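Local coordinates for DUF596 domain-containing protein (Neisseria meningitidis, PDB 2O5H), which is of unknown function and belongs to the DUF596 family of uncharacterised proteins conserved in bacteria, at residues H13-Q17 with A54-L58. Residues are numbered along the deposited sequence.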
ATOM      1  N   HIS A  13     -21.030   0.605   7.115  1.00 38.88           N
ATOM      2  CA  HIS A  13     -21.193   0.702   5.693  1.00 40.56           C
ATOM      3  C   HIS A  13     -21.660   2.102   5.306  1.00 40.40           C
ATOM      4  O   HIS A  13     -21.126   2.704   4.386  1.00 40.75           O
ATOM      5  CB  HIS A  13     -22.209  -0.357   5.240  1.00 42.54           C
ATOM      6  CG  HIS A  13     -22.104  -0.716   3.793  1.00 48.19           C
ATOM      7  ND1 HIS A  13     -22.679   0.043   2.796  1.00 53.34           N
ATOM      8  CD2 HIS A  13     -21.483  -1.748   3.173  1.00 51.56           C
ATOM      9  CE1 HIS A  13     -22.402  -0.495   1.620  1.00 54.45           C
ATOM     10  NE2 HIS A  13     -21.682  -1.587   1.823  1.00 53.80           N
ATOM     11  N   LYS A  14     -22.673   2.614   6.009  1.00 40.26           N
ATOM     12  CA  LYS A  14     -23.158   3.980   5.804  1.00 39.30           C
ATOM     13  C   LYS A  14     -22.128   5.061   6.120  1.00 39.95           C
ATOM     14  O   LYS A  14     -21.976   6.031   5.356  1.00 40.37           O
ATOM     15  CB  LYS A  14     -24.437   4.199   6.612  1.00 40.24           C
ATOM     16  CG  LYS A  14     -25.262   5.363   6.123  1.00 41.17           C
ATOM     17  CD  LYS A  14     -26.730   5.221   6.514  1.00 44.92           C
ATOM     18  CE  LYS A  14     -27.384   6.601   6.530  1.00 45.40           C
ATOM     19  NZ  LYS A  14     -28.812   6.550   6.978  1.00 47.78           N
ATOM     20  N   ARG A  15     -21.418   4.914   7.237  1.00 38.75           N
ATOM     21  CA  ARG A  15     -20.401   5.888   7.612  1.00 38.78           C
ATOM     22  C   ARG A  15     -19.230   5.892   6.630  1.00 37.25           C
ATOM     23  O   ARG A  15     -18.688   6.945   6.357  1.00 36.84           O
ATOM     24  CB  ARG A  15     -19.916   5.666   9.041  1.00 38.58           C
ATOM     25  CG  ARG A  15     -21.027   5.866  10.066  1.00 42.43           C
ATOM     26  CD  ARG A  15     -20.510   5.842  11.499  1.00 46.40           C
ATOM     27  NE  ARG A  15     -20.391   4.473  11.999  1.00 46.07           N
ATOM     28  CZ  ARG A  15     -19.229   3.869  12.236  1.00 46.20           C
ATOM     29  NH1 ARG A  15     -18.117   4.536  12.034  1.00 44.46           N
ATOM     30  NH2 ARG A  15     -19.185   2.616  12.685  1.00 41.10           N
ATOM     31  N   TYR A  16     -18.865   4.734   6.086  1.00 36.99           N
ATOM     32  CA  TYR A  16     -17.722   4.676   5.152  1.00 37.24           C
ATOM     33  C   TYR A  16     -18.034   5.374   3.816  1.00 38.89           C
ATOM     34  O   TYR A  16     -17.151   5.955   3.160  1.00 38.71           O
ATOM     35  CB  TYR A  16     -17.165   3.233   4.963  1.00 36.50           C
ATOM     36  CG  TYR A  16     -15.976   3.234   4.004  1.00 35.96           C
ATOM     37  CD1 TYR A  16     -14.711   3.666   4.428  1.00 34.11           C
ATOM     38  CD2 TYR A  16     -16.141   2.878   2.664  1.00 35.61           C
ATOM     39  CE1 TYR A  16     -13.648   3.716   3.559  1.00 30.43           C
ATOM     40  CE2 TYR A  16     -15.092   2.946   1.762  1.00 35.03           C
ATOM     41  CZ  TYR A  16     -13.842   3.366   2.208  1.00 35.53           C
ATOM     42  OH  TYR A  16     -12.812   3.411   1.298  1.00 34.87           O
ATOM     43  N   GLN A  17     -19.318   5.398   3.453  1.00 40.56           N
ATOM     44  CA  GLN A  17     -19.782   6.013   2.208  1.00 41.35           C
ATOM     45  C   GLN A  17     -19.267   7.417   1.947  1.00 41.01           C
ATOM     46  O   GLN A  17     -19.007   7.770   0.801  1.00 41.86           O
ATOM     47  CB  GLN A  17     -21.310   5.977   2.136  1.00 42.59           C
ATOM     48  CG  GLN A  17     -21.850   5.518   0.773  1.00 46.95           C
ATOM     49  CD  GLN A  17     -21.276   4.163   0.312  1.00 50.72           C
ATOM     50  OE1 GLN A  17     -20.862   3.322   1.128  1.00 53.38           O
ATOM     51  NE2 GLN A  17     -21.265   3.951  -1.005  1.00 51.72           N
ATOM     52  N   ALA A  54     -14.677  -1.618   5.842  1.00 32.44           N
ATOM     53  CA  ALA A  54     -14.236  -0.531   4.968  1.00 32.47           C
ATOM     54  C   ALA A  54     -13.399  -1.075   3.806  1.00 32.87           C
ATOM     55  O   ALA A  54     -13.632  -0.723   2.609  1.00 33.83           O
ATOM     56  CB  ALA A  54     -13.428   0.455   5.766  1.00 31.43           C
ATOM     57  N   PHE A  55     -12.440  -1.935   4.142  1.00 32.26           N
ATOM     58  CA  PHE A  55     -11.662  -2.553   3.107  1.00 32.80           C
ATOM     59  C   PHE A  55     -12.539  -3.210   2.032  1.00 32.35           C
ATOM     60  O   PHE A  55     -12.326  -2.987   0.842  1.00 33.19           O
ATOM     61  CB  PHE A  55     -10.642  -3.544   3.680  1.00 32.23           C
ATOM     62  CG  PHE A  55      -9.922  -4.343   2.610  1.00 33.88           C
ATOM     63  CD1 PHE A  55      -8.716  -3.882   2.071  1.00 36.06           C
ATOM     64  CD2 PHE A  55     -10.456  -5.569   2.151  1.00 33.80           C
ATOM     65  CE1 PHE A  55      -8.037  -4.620   1.093  1.00 34.20           C
ATOM     66  CE2 PHE A  55      -9.795  -6.298   1.163  1.00 33.01           C
ATOM     67  CZ  PHE A  55      -8.596  -5.827   0.637  1.00 34.69           C
ATOM     68  N   PHE A  56     -13.506  -4.029   2.437  1.00 32.49           N
ATOM     69  CA  PHE A  56     -14.337  -4.746   1.472  1.00 32.58           C
ATOM     70  C   PHE A  56     -15.251  -3.841   0.675  1.00 32.99           C
ATOM     71  O   PHE A  56     -15.567  -4.150  -0.474  1.00 33.01           O
ATOM     72  CB  PHE A  56     -15.104  -5.911   2.147  1.00 33.48           C
ATOM     73  CG  PHE A  56     -14.233  -7.103   2.398  1.00 36.00           C
ATOM     74  CD1 PHE A  56     -13.639  -7.777   1.309  1.00 36.14           C
ATOM     75  CD2 PHE A  56     -13.925  -7.512   3.687  1.00 33.52           C
ATOM     76  CE1 PHE A  56     -12.798  -8.857   1.521  1.00 39.25           C
ATOM     77  CE2 PHE A  56     -13.052  -8.648   3.902  1.00 35.99           C
ATOM     78  CZ  PHE A  56     -12.517  -9.308   2.825  1.00 36.23           C
ATOM     79  N   ILE A  57     -15.685  -2.716   1.248  1.00 33.72           N
ATOM     80  CA  ILE A  57     -16.518  -1.786   0.463  1.00 33.72           C
ATOM     81  C   ILE A  57     -15.660  -1.173  -0.658  1.00 33.15           C
ATOM     82  O   ILE A  57     -16.097  -1.041  -1.798  1.00 32.41           O
ATOM     83  CB  ILE A  57     -17.117  -0.647   1.322  1.00 33.75           C
ATOM     84  CG1 ILE A  57     -18.119  -1.221   2.329  1.00 36.56           C
ATOM     85  CG2 ILE A  57     -17.818   0.448   0.431  1.00 35.45           C
ATOM     86  CD1 ILE A  57     -18.358  -0.302   3.504  1.00 34.67           C
ATOM     87  N   LEU A  58     -14.424  -0.814  -0.322  1.00 32.42           N
ATOM     88  CA  LEU A  58     -13.554  -0.150  -1.274  1.00 31.68           C
ATOM     89  C   LEU A  58     -13.161  -1.157  -2.364  1.00 32.87           C
ATOM     90  O   LEU A  58     -13.240  -0.864  -3.550  1.00 32.29           O
ATOM     91  CB  LEU A  58     -12.303   0.397  -0.565  1.00 32.85           C
ATOM     92  CG  LEU A  58     -11.155   1.015  -1.420  1.00 31.98           C
ATOM     93  CD1 LEU A  58     -11.657   2.230  -2.272  1.00 31.83           C
ATOM     94  CD2 LEU A  58     -10.033   1.427  -0.475  1.00 29.66           C
TER
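Apolar helix-helix packing, with no hydrogen bond crossing it, joins the C-terminal part of helix 3-16 to the middle of helix 48-64, burying 305 Å² between the two segments. Across the two segments the nearest CA atoms are those of Tyr16 and Ala54, 6.3 Å apart; the phenol ring packs against the small alanine. With chi1 in the t well, Tyr16 lays its ring against one face of helix 48-64: its CD1 is 3.7 Å from Ala54 CB, which lies 4.2 Å from the Tyr16 ring centroid in an off-centre CH-pi contact, its CD2 is 3.7 Å from Ile57 CG2, and its OH passes 3.6 Å from Leu58 CB. Ala54, Ile57 and Leu58 follow the i, i+3, i+4 spacing of one helical face, so a single ring can touch all three. The contact belongs to the helical part of this alpha-beta fold, where helices 20-30 and 34-41 come between the two partners in sequence and close round them: the Tyr16 hydroxyl hydrogen-bonds Asp23, and Tyr16 and Leu58 both touch Ile41. Phe44 meets the Tyr16 ring edge-to-face. At the more exposed border, Ile57 CD1 sits over a face of the His13 imidazole, 3.9 Å from the ring centroid in a CH-pi contact, with His13 CD2 its nearest ring atom at 3.5 Å. Phe55 and Phe56 turn instead to another side of helix 48-64, where both rings meet Trp92.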